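Local coordinates for ABC transporter, substrate binding protein (PDB 3C9H) that probably captures a solute in the periplasm and hands it to the membrane part of an ABC transporter, and holds a magnesium ion, at residues E282-K287 and T291-Q296; Q298-S303 and G308-N313; A121-N124 and Y130-T133; D89-F92 and L98-K101. All blocks are in the same frame, centred on the assembly; numbering follows the deposited sequence.

Overall arrangement
All four contacts lie within the solute-binding family region of the chain, and contacts 1, 3 and 4 meet at the side chain of Leu132. In contact 3 this residue packs on Phe92 of contact 4 through CD1, and on Met285 of contact 1 through CD2. Contacts 1 and 4 also touch directly, Phe284 CE1 lying 3.7 Å from Phe92 CE2. Contact 2 follows contact 1 along the chain, their centres about 10 Å apart, and its Ile299 CG2 comes within 3.4 Å of Thr133 CG2 in contact 3. Magnesium, held by Ser41 and Asp43, is about 9 Å from the side chain of Phe92 and about 12 Å from that of Phe284. Contacts 2 and 3 lie away from this site.

Contact 1: residues E282-K287 and T291-Q296; sequences EFFMSK and TIMARQ
Phe283 meets Ile292 at the rim of its ring: CZ lies 3.9 Å from Ile292 CD1, the methyl sitting near the ring plane. Phe283 CG stands opposite that residue's backbone N (chi1 178°), which swings the ring out so that its far end approaches helix 287-296. The carbonyl of Phe283 is gripped twice from Ser286, by the backbone N and by OG; the latter bond, 2.6 Å from Ser286 OG to Phe283 O, lies in the carbonyl plane on a lone pair. Phe284 reaches across to Met293, whose extended chain carries CE to 3.6 Å from Phe284 CD1; the two side chains cross at about a right angle, and the methyl meets the ring obliquely. Ser286 stands at the joint, just past helix 274-285 and at the N-cap of the next helix, where its side chain also bonds Gly289 N. At Lys287 the carbonyl takes two bonds from Thr291, from opposite faces of its plane: one from the backbone N, as in an alpha-helical turn, and one from OG1, 2.7 Å from Lys287 O. The hydroxyl reaches back because OG1 lies beside its own backbone N (chi1 -57°). Helix 274-285 thus passes into helix 287-296 through Ser286, with Met50 of helix 44-57 packing against Phe284, Ile292 and Met293, and Phe92 of strand 90-93 meeting the Phe284 ring edge-to-face.

Contact 2: residues Q298-S303 and G308-N313; sequences QIPAVS and GENTAN
Ala301 and Thr311 are joined by a single beta bridge, built from two backbone hydrogen bonds. Ala301 N gives its hydrogen to Asn310 O at 3.1 Å, nearly straight at 167°. Ala312 N returns a bond to Ala301 O at 2.8 Å. Both backbone groups of Ala301 are therefore satisfied by the facing segment. Weaker C-H...O contacts flank the bridge: Pro300 CA approaches Asn310 O at 3.3 Å, and Thr311 CA approaches Ala301 O at 3.5 Å. Other contacts set side-chain carbons against backbone carbonyls: the Pro300 ring lays CB 3.7 Å from Asn310 C, and Ala312 CB is likewise 3.7 Å from Ala301 O. The amide groups of Gln298 and Asn310 lie close to each other, their planes 53° apart. Within 308-313 the side chain of Thr311 closes the turn: OG1, held between its backbone N and carbonyl carbon (chi1 66°), bonds Gly308 O at 2.9 Å. Asn310 centres an inverse gamma turn, and the next residue, Thr311, is the N-cap of helix 312-319. The arrangement is a loop doubling back on itself, in which an isolated bridge pins the chain leaving helix 287-296 to the entrance of helix 312-319.

Contact 3: residues A121-N124 and Y130-T133; sequences AWAN and YALT
The Trp122 indole carries Ala123 CB over the centre of one face, 3.6 Å above its plane, while Ala131 CB approaches obliquely and lies 3.8 Å from Trp122 CZ3. With CG set between the backbone N and the carbonyl carbon (chi1 69°), the indole swings over the next residue, Ala123. The other flat pair is the amide of Asn124 and the ring of Tyr130, which run side by side in the same direction with planes 35° apart; Asn124 ND2 lies 3.7 Å from Tyr130 CE1. Their polar ends are engaged further on, Asn124 OD1 by Asn127 N and Tyr130 OH by Ser111 O and Ser116 OG. These two residues form an antiparallel non-hydrogen-bonded pair in the short hairpin of strands 124-125 and 129-131, whose second strand also pairs with strand 258-268. Next to that pair, Ala131 N donates to Ala123 O at 2.9 Å, and Tyr130 CA adds a C-H...O contact of 3.3 Å to Ala123 O. The two alanine methyls meet at 3.6 Å between Ala123 CB and Ala131 CB, close beside the indole. Leu281 and Met285 of helix 274-285 pack against Tyr130.

Contact 4: residues D89-F92 and L98-K101; sequences DFAF and LQVK
Ala91 of strand 90-93 and Gln99 of helix 96-104 meet in a strand-to-helix unit of the periplasmic binding protein fold, the helix following its strand after a short connection. Their CA atoms are 8.3 Å apart, a gap bridged by the glutamine side chain. Both residues are buried, and the strand lies between strands 35-40 and 258-268, so the amide reaches into the protein interior. Its polar end is held chiefly by a hydrogen bond from Gln99 NE2 to Ile264 O of strand 258-268. The same nitrogen makes a weak, bent bond to Ala91 O, 3.2 Å long with 130° at the hydrogen, so that NE2 links two neighbouring strands to one helix. A chain bent at chi2 (-76°) brings the amide there. The methyl of Ala91 points toward the helix, and Ile73 and Ile77 of helix 70-82 also pack on it. The CB of Phe92, by contrast, points away from the helix. Beside the weak bond, Ala91 CB rests against the amide, 3.9 Å from Gln99 NE2 and 4.1 Å from Gln99 OE1.

Contact 1: residues E282-K287 and T291-Q296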
loop_
_atom_site.group_PDB
_atom_site.type_symbol
_atom_site.label_atom_id
_atom_site.label_comp_id
_atom_site.label_asym_id
_atom_site.label_seq_id
_atom_site.Cartn_x
_atom_site.Cartn_y
_atom_site.Cartn_z
ATOM N N GLU A 282 17.945 -3.833 -4.916
ATOM C CA GLU A 282 18.805 -2.816 -5.496
ATOM C C GLU A 282 18.144 -2.163 -6.727
ATOM O O GLU A 282 18.187 -0.936 -6.873
ATOM C CB GLU A 282 20.148 -3.431 -5.891
ATOM C CG GLU A 282 21.240 -2.440 -6.170
ATOM C CD GLU A 282 22.602 -3.084 -6.053
ATOM O OE1 GLU A 282 22.834 -4.032 -6.839
ATOM O OE2 GLU A 282 23.407 -2.674 -5.163
ATOM N N PHE A 283 17.526 -2.966 -7.595
ATOM C CA PHE A 283 16.851 -2.404 -8.751
ATOM C C PHE A 283 15.690 -1.468 -8.354
ATOM O O PHE A 283 15.564 -0.363 -8.886
ATOM C CB PHE A 283 16.385 -3.488 -9.725
ATOM C CG PHE A 283 15.641 -2.934 -10.905
ATOM C CD1 PHE A 283 16.326 -2.460 -12.020
ATOM C CD2 PHE A 283 14.267 -2.812 -10.863
ATOM C CE1 PHE A 283 15.623 -1.907 -13.091
ATOM C CE2 PHE A 283 13.549 -2.248 -11.936
ATOM C CZ PHE A 283 14.220 -1.791 -13.037
ATOM N N PHE A 284 14.860 -1.904 -7.409
ATOM C CA PHE A 284 13.791 -1.081 -6.871
ATOM C C PHE A 284 14.279 0.217 -6.220
ATOM O O PHE A 284 13.517 1.162 -6.144
ATOM C CB PHE A 284 12.924 -1.875 -5.880
ATOM C CG PHE A 284 11.779 -2.617 -6.543
ATOM C CD1 PHE A 284 10.451 -2.384 -6.155
ATOM C CD2 PHE A 284 12.024 -3.511 -7.580
ATOM C CE1 PHE A 284 9.405 -3.043 -6.769
ATOM C CE2 PHE A 284 10.983 -4.169 -8.211
ATOM C CZ PHE A 284 9.672 -3.940 -7.805
ATOM N N MET A 285 15.518 0.243 -5.735
ATOM C CA MET A 285 16.104 1.428 -5.082
ATOM C C MET A 285 16.819 2.336 -6.088
ATOM O O MET A 285 17.070 3.512 -5.785
ATOM C CB MET A 285 17.113 1.006 -3.997
ATOM C CG MET A 285 16.520 0.334 -2.730
ATOM S SD MET A 285 17.784 -0.296 -1.583
ATOM C CE MET A 285 18.223 1.244 -0.767
ATOM N N SER A 286 17.133 1.782 -7.267
ATOM C CA SER A 286 17.966 2.427 -8.293
ATOM C C SER A 286 17.264 3.640 -8.927
ATOM O O SER A 286 16.036 3.726 -8.923
ATOM C CB SER A 286 18.348 1.419 -9.403
ATOM O OG SER A 286 17.242 1.086 -10.250
ATOM N N LYS A 287 18.039 4.559 -9.492
ATOM C CA LYS A 287 17.448 5.662 -10.261
ATOM C C LYS A 287 16.511 5.135 -11.340
ATOM O O LYS A 287 15.388 5.639 -11.469
ATOM C CB LYS A 287 18.519 6.572 -10.869
ATOM C CG LYS A 287 17.960 7.878 -11.394
ATOM C CD LYS A 287 19.050 8.738 -12.006
ATOM C CE LYS A 287 18.485 10.057 -12.517
ATOM N NZ LYS A 287 19.597 11.020 -12.803
ATOM N N THR A 291 12.523 5.667 -11.245
ATOM C CA THR A 291 11.974 6.486 -12.340
ATOM C C THR A 291 10.789 5.788 -13.045
ATOM O O THR A 291 9.815 6.442 -13.425
ATOM C CB THR A 291 13.066 6.912 -13.356
ATOM O OG1 THR A 291 14.093 7.625 -12.675
ATOM C CG2 THR A 291 12.496 7.827 -14.450
ATOM N N ILE A 292 10.865 4.469 -13.198
ATOM C CA ILE A 292 9.733 3.680 -13.732
ATOM C C ILE A 292 8.509 3.824 -12.844
ATOM O O ILE A 292 7.411 4.100 -13.338
ATOM C CB ILE A 292 10.075 2.180 -13.926
ATOM C CG1 ILE A 292 11.163 2.010 -14.999
ATOM C CG2 ILE A 292 8.804 1.383 -14.293
ATOM C CD1 ILE A 292 11.867 0.614 -14.982
ATOM N N MET A 293 8.679 3.662 -11.539
ATOM C CA MET A 293 7.578 3.911 -10.574
ATOM C C MET A 293 6.940 5.310 -10.736
ATOM O O MET A 293 5.730 5.464 -10.949
ATOM C CB MET A 293 8.109 3.869 -9.146
ATOM C CG MET A 293 8.273 2.528 -8.486
ATOM S SD MET A 293 9.116 2.807 -6.874
ATOM C CE MET A 293 9.741 1.157 -6.599
ATOM N N ALA A 294 7.779 6.330 -10.623
ATOM C CA ALA A 294 7.335 7.711 -10.685
ATOM C C ALA A 294 6.685 8.070 -12.021
ATOM O O ALA A 294 5.668 8.758 -12.051
ATOM C CB ALA A 294 8.500 8.644 -10.421
ATOM N N ARG A 295 7.297 7.629 -13.116
ATOM C CA ARG A 295 6.911 8.095 -14.447
ATOM C C ARG A 295 5.932 7.181 -15.143
ATOM O O ARG A 295 5.199 7.638 -16.038
ATOM C CB ARG A 295 8.137 8.275 -15.330
ATOM C CG ARG A 295 9.203 9.125 -14.702
ATOM C CD ARG A 295 9.147 10.605 -15.059
ATOM N NE ARG A 295 10.459 11.210 -14.788
ATOM C CZ ARG A 295 10.934 11.518 -13.575
ATOM N NH1 ARG A 295 10.201 11.339 -12.471
ATOM N NH2 ARG A 295 12.156 12.042 -13.468
ATOM N N GLN A 296 5.913 5.905 -14.761
ATOM C CA GLN A 296 5.042 4.936 -15.418
ATOM C C GLN A 296 3.889 4.476 -14.558
ATOM O O GLN A 296 2.774 4.342 -15.072
ATOM C CB GLN A 296 5.827 3.731 -15.931
ATOM C CG GLN A 296 6.682 4.074 -17.134
ATOM C CD GLN A 296 7.435 2.874 -17.701
ATOM O OE1 GLN A 296 6.873 1.795 -17.890
ATOM N NE2 GLN A 296 8.715 3.073 -17.993
#

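Contact 2: residues Q298-S303 and G308-N313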
loop_
_atom_site.group_PDB
_atom_site.type_symbol
_atom_site.label_atom_id
_atom_site.label_comp_id
_atom_site.label_asym_id
_atom_site.label_seq_id
_atom_site.Cartn_x
_atom_site.Cartn_y
_atom_site.Cartn_z
ATOM N N GLN A 298 2.621 5.849 -11.612
ATOM C CA GLN A 298 1.981 6.817 -10.716
ATOM C C GLN A 298 2.229 6.481 -9.243
ATOM O O GLN A 298 1.386 6.726 -8.390
ATOM C CB GLN A 298 0.463 6.862 -10.978
ATOM C CG GLN A 298 0.074 7.350 -12.352
ATOM C CD GLN A 298 -0.052 8.845 -12.378
ATOM O OE1 GLN A 298 0.809 9.570 -11.859
ATOM N NE2 GLN A 298 -1.128 9.326 -12.969
ATOM N N ILE A 299 3.404 5.907 -8.954
ATOM C CA ILE A 299 3.805 5.592 -7.601
ATOM C C ILE A 299 4.979 6.531 -7.257
ATOM O O ILE A 299 6.067 6.415 -7.852
ATOM C CB ILE A 299 4.233 4.149 -7.486
ATOM C CG1 ILE A 299 3.034 3.232 -7.788
ATOM C CG2 ILE A 299 4.838 3.907 -6.092
ATOM C CD1 ILE A 299 3.378 1.748 -7.758
ATOM N N PRO A 300 4.736 7.521 -6.390
ATOM C CA PRO A 300 5.808 8.472 -6.113
ATOM C C PRO A 300 7.067 7.863 -5.467
ATOM O O PRO A 300 6.975 6.991 -4.588
ATOM C CB PRO A 300 5.124 9.518 -5.223
ATOM C CG PRO A 300 3.641 9.397 -5.578
ATOM C CD PRO A 300 3.470 7.924 -5.742
ATOM N N ALA A 301 8.211 8.315 -5.960
ATOM C CA ALA A 301 9.528 7.772 -5.628
ATOM C C ALA A 301 10.074 8.355 -4.316
ATOM O O ALA A 301 9.753 9.492 -3.934
ATOM C CB ALA A 301 10.520 8.057 -6.786
ATOM N N VAL A 302 10.896 7.558 -3.651
ATOM C CA VAL A 302 11.636 7.945 -2.445
ATOM C C VAL A 302 13.136 8.241 -2.742
ATOM O O VAL A 302 13.792 8.918 -1.952
ATOM C CB VAL A 302 11.487 6.835 -1.364
ATOM C CG1 VAL A 302 12.438 7.033 -0.192
ATOM C CG2 VAL A 302 10.051 6.781 -0.868
ATOM N N SER A 303 13.673 7.770 -3.870
ATOM C CA SER A 303 15.114 7.893 -4.132
ATOM C C SER A 303 15.536 9.354 -4.192
ATOM O O SER A 303 14.896 10.136 -4.883
ATOM C CB SER A 303 15.524 7.251 -5.454
ATOM O OG SER A 303 16.829 7.720 -5.823
ATOM N N GLY A 308 11.091 15.486 -9.822
ATOM C CA GLY A 308 9.803 15.631 -10.504
ATOM C C GLY A 308 8.646 15.633 -9.532
ATOM O O GLY A 308 8.845 15.621 -8.317
ATOM N N GLU A 309 7.427 15.650 -10.063
ATOM C CA GLU A 309 6.245 15.841 -9.218
ATOM C C GLU A 309 5.863 14.567 -8.459
ATOM O O GLU A 309 5.400 14.635 -7.315
ATOM C CB GLU A 309 5.076 16.412 -10.036
ATOM C CG GLU A 309 4.321 15.432 -10.889
ATOM C CD GLU A 309 3.051 16.049 -11.504
ATOM O OE1 GLU A 309 3.103 17.209 -11.991
ATOM O OE2 GLU A 309 2.001 15.366 -11.504
ATOM N N ASN A 310 6.083 13.406 -9.082
ATOM C CA ASN A 310 5.807 12.124 -8.422
ATOM C C ASN A 310 7.020 11.698 -7.591
ATOM O O ASN A 310 7.636 10.662 -7.846
ATOM C CB ASN A 310 5.424 11.026 -9.433
ATOM C CG ASN A 310 3.956 11.014 -9.761
ATOM O OD1 ASN A 310 3.539 10.371 -10.736
ATOM N ND2 ASN A 310 3.157 11.721 -8.974
ATOM N N THR A 311 7.357 12.522 -6.602
ATOM C CA THR A 311 8.407 12.204 -5.648
ATOM C C THR A 311 7.959 12.611 -4.251
ATOM O O THR A 311 7.147 13.529 -4.099
ATOM C CB THR A 311 9.731 12.901 -6.018
ATOM O OG1 THR A 311 9.578 14.325 -5.885
ATOM C CG2 THR A 311 10.144 12.544 -7.449
ATOM N N ALA A 312 8.484 11.931 -3.233
ATOM C CA ALA A 312 8.214 12.307 -1.845
ATOM C C ALA A 312 8.651 13.752 -1.547
ATOM O O ALA A 312 7.910 14.498 -0.908
ATOM C CB ALA A 312 8.872 11.338 -0.869
ATOM N N ASN A 313 9.829 14.154 -2.030
ATOM C CA ASN A 313 10.313 15.540 -1.835
ATOM C C ASN A 313 9.314 16.595 -2.327
ATOM O O ASN A 313 8.928 17.496 -1.574
ATOM C CB ASN A 313 11.682 15.743 -2.522
ATOM C CG ASN A 313 12.324 17.089 -2.177
ATOM O OD1 ASN A 313 12.429 17.456 -0.991
ATOM N ND2 ASN A 313 12.786 17.824 -3.208
#

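Contact 3: residues A121-N124 and Y130-T133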
loop_
_atom_site.group_PDB
_atom_site.type_symbol
_atom_site.label_atom_id
_atom_site.label_comp_id
_atom_site.label_asym_id
_atom_site.label_seq_id
_atom_site.Cartn_x
_atom_site.Cartn_y
_atom_site.Cartn_z
ATOM N N ALA A 121 16.937 8.508 5.635
ATOM C CA ALA A 121 17.075 7.850 6.930
ATOM C C ALA A 121 15.740 7.330 7.474
ATOM O O ALA A 121 15.666 6.231 8.051
ATOM C CB ALA A 121 17.762 8.815 7.940
ATOM N N TRP A 122 14.689 8.107 7.290
ATOM C CA TRP A 122 13.349 7.681 7.686
ATOM C C TRP A 122 12.909 6.381 6.987
ATOM O O TRP A 122 12.058 5.666 7.491
ATOM C CB TRP A 122 12.326 8.783 7.383
ATOM C CG TRP A 122 12.044 9.050 5.936
ATOM C CD1 TRP A 122 12.603 10.024 5.166
ATOM C CD2 TRP A 122 11.085 8.379 5.096
ATOM N NE1 TRP A 122 12.089 9.980 3.899
ATOM C CE2 TRP A 122 11.154 8.977 3.830
ATOM C CE3 TRP A 122 10.193 7.319 5.295
ATOM C CZ2 TRP A 122 10.354 8.574 2.774
ATOM C CZ3 TRP A 122 9.438 6.881 4.232
ATOM C CH2 TRP A 122 9.502 7.522 2.994
ATOM N N ALA A 123 13.483 6.120 5.824
ATOM C CA ALA A 123 13.063 5.053 4.926
ATOM C C ALA A 123 13.961 3.812 5.030
ATOM O O ALA A 123 13.870 2.901 4.205
ATOM C CB ALA A 123 13.001 5.577 3.476
ATOM N N ASN A 124 14.799 3.756 6.064
ATOM C CA ASN A 124 15.717 2.643 6.249
ATOM C C ASN A 124 15.749 2.183 7.709
ATOM O O ASN A 124 16.196 2.933 8.583
ATOM C CB ASN A 124 17.109 3.095 5.815
ATOM C CG ASN A 124 18.152 2.018 5.956
ATOM O OD1 ASN A 124 17.888 0.949 6.493
ATOM N ND2 ASN A 124 19.348 2.298 5.468
ATOM N N TYR A 130 13.419 -1.448 3.835
ATOM C CA TYR A 130 13.492 -0.184 3.130
ATOM C C TYR A 130 12.132 0.248 2.609
ATOM O O TYR A 130 11.458 -0.512 1.895
ATOM C CB TYR A 130 14.429 -0.316 1.932
ATOM C CG TYR A 130 15.872 -0.648 2.261
ATOM C CD1 TYR A 130 16.791 0.362 2.432
ATOM C CD2 TYR A 130 16.326 -1.975 2.348
ATOM C CE1 TYR A 130 18.139 0.091 2.714
ATOM C CE2 TYR A 130 17.673 -2.257 2.635
ATOM C CZ TYR A 130 18.567 -1.215 2.810
ATOM O OH TYR A 130 19.881 -1.445 3.066
ATOM N N ALA A 131 11.758 1.475 2.917
ATOM C CA ALA A 131 10.566 2.102 2.362
ATOM C C ALA A 131 10.910 2.565 0.969
ATOM O O ALA A 131 11.895 3.302 0.783
ATOM C CB ALA A 131 10.148 3.323 3.204
ATOM N N LEU A 132 10.110 2.193 -0.014
ATOM C CA LEU A 132 10.477 2.429 -1.433
ATOM C C LEU A 132 9.572 3.342 -2.257
ATOM O O LEU A 132 9.934 3.701 -3.390
ATOM C CB LEU A 132 10.624 1.077 -2.155
ATOM C CG LEU A 132 11.658 0.134 -1.529
ATOM C CD1 LEU A 132 11.514 -1.306 -2.111
ATOM C CD2 LEU A 132 13.067 0.679 -1.742
ATOM N N THR A 133 8.395 3.674 -1.714
ATOM C CA THR A 133 7.388 4.467 -2.394
ATOM C C THR A 133 6.807 5.459 -1.388
ATOM O O THR A 133 7.067 5.362 -0.190
ATOM C CB THR A 133 6.222 3.584 -2.899
ATOM O OG1 THR A 133 5.464 3.087 -1.772
ATOM C CG2 THR A 133 6.738 2.410 -3.766
#

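Contact 4: residues D89-F92 and L98-K101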
loop_
_atom_site.group_PDB
_atom_site.type_symbol
_atom_site.label_atom_id
_atom_site.label_comp_id
_atom_site.label_asym_id
_atom_site.label_seq_id
_atom_site.Cartn_x
_atom_site.Cartn_y
_atom_site.Cartn_z
ATOM N N ASP A 89 12.475 -14.729 -1.984
ATOM C CA ASP A 89 13.747 -14.044 -2.017
ATOM C C ASP A 89 13.595 -12.533 -1.743
ATOM O O ASP A 89 14.575 -11.865 -1.372
ATOM C CB ASP A 89 14.384 -14.272 -3.380
ATOM C CG ASP A 89 14.544 -15.759 -3.705
ATOM O OD1 ASP A 89 14.919 -16.501 -2.790
ATOM O OD2 ASP A 89 14.276 -16.193 -4.842
ATOM N N PHE A 90 12.385 -12.015 -1.981
ATOM C CA PHE A 90 12.009 -10.607 -1.793
ATOM C C PHE A 90 10.545 -10.514 -1.365
ATOM O O PHE A 90 9.666 -11.152 -1.973
ATOM C CB PHE A 90 12.244 -9.805 -3.086
ATOM C CG PHE A 90 12.129 -8.307 -2.913
ATOM C CD1 PHE A 90 12.971 -7.606 -2.068
ATOM C CD2 PHE A 90 11.180 -7.601 -3.603
ATOM C CE1 PHE A 90 12.827 -6.218 -1.921
ATOM C CE2 PHE A 90 11.046 -6.219 -3.466
ATOM C CZ PHE A 90 11.878 -5.537 -2.613
ATOM N N ALA A 91 10.293 -9.750 -0.295
ATOM C CA ALA A 91 8.970 -9.490 0.206
ATOM C C ALA A 91 8.728 -8.012 0.054
ATOM O O ALA A 91 9.527 -7.190 0.522
ATOM C CB ALA A 91 8.838 -9.904 1.681
ATOM N N PHE A 92 7.629 -7.658 -0.576
ATOM C CA PHE A 92 7.314 -6.258 -0.885
ATOM C C PHE A 92 5.861 -5.973 -0.515
ATOM O O PHE A 92 4.930 -6.519 -1.145
ATOM C CB PHE A 92 7.586 -6.031 -2.372
ATOM C CG PHE A 92 7.482 -4.572 -2.815
ATOM C CD1 PHE A 92 8.229 -3.599 -2.204
ATOM C CD2 PHE A 92 6.686 -4.218 -3.904
ATOM C CE1 PHE A 92 8.160 -2.281 -2.609
ATOM C CE2 PHE A 92 6.628 -2.896 -4.323
ATOM C CZ PHE A 92 7.373 -1.936 -3.655
ATOM N N LEU A 98 3.683 -4.855 9.440
ATOM C CA LEU A 98 3.952 -6.285 9.355
ATOM C C LEU A 98 5.356 -6.534 8.832
ATOM O O LEU A 98 5.989 -7.513 9.211
ATOM C CB LEU A 98 2.919 -6.990 8.445
ATOM C CG LEU A 98 1.470 -6.921 8.965
ATOM C CD1 LEU A 98 0.510 -7.666 8.068
ATOM C CD2 LEU A 98 1.374 -7.397 10.453
ATOM N N GLN A 99 5.833 -5.656 7.945
ATOM C CA GLN A 99 7.185 -5.778 7.420
ATOM C C GLN A 99 8.235 -5.462 8.472
ATOM O O GLN A 99 9.239 -6.142 8.577
ATOM C CB GLN A 99 7.363 -4.903 6.187
ATOM C CG GLN A 99 6.582 -5.429 4.977
ATOM C CD GLN A 99 7.254 -6.630 4.321
ATOM O OE1 GLN A 99 7.088 -7.770 4.772
ATOM N NE2 GLN A 99 8.005 -6.384 3.232
ATOM N N VAL A 100 7.997 -4.425 9.249
ATOM C CA VAL A 100 8.904 -4.081 10.351
ATOM C C VAL A 100 8.853 -5.178 11.423
ATOM O O VAL A 100 9.890 -5.573 11.938
ATOM C CB VAL A 100 8.607 -2.678 10.920
ATOM C CG1 VAL A 100 9.419 -2.412 12.258
ATOM C CG2 VAL A 100 8.951 -1.622 9.866
ATOM N N LYS A 101 7.669 -5.701 11.734
ATOM C CA LYS A 101 7.597 -6.886 12.613
ATOM C C LYS A 101 8.420 -8.097 12.140
ATOM O O LYS A 101 9.150 -8.675 12.936
ATOM C CB LYS A 101 6.154 -7.295 12.898
ATOM C CG LYS A 101 6.044 -8.460 13.888
ATOM C CD LYS A 101 4.646 -8.586 14.404
ATOM C CE LYS A 101 4.524 -9.661 15.523
ATOM N NZ LYS A 101 5.519 -9.505 16.680
#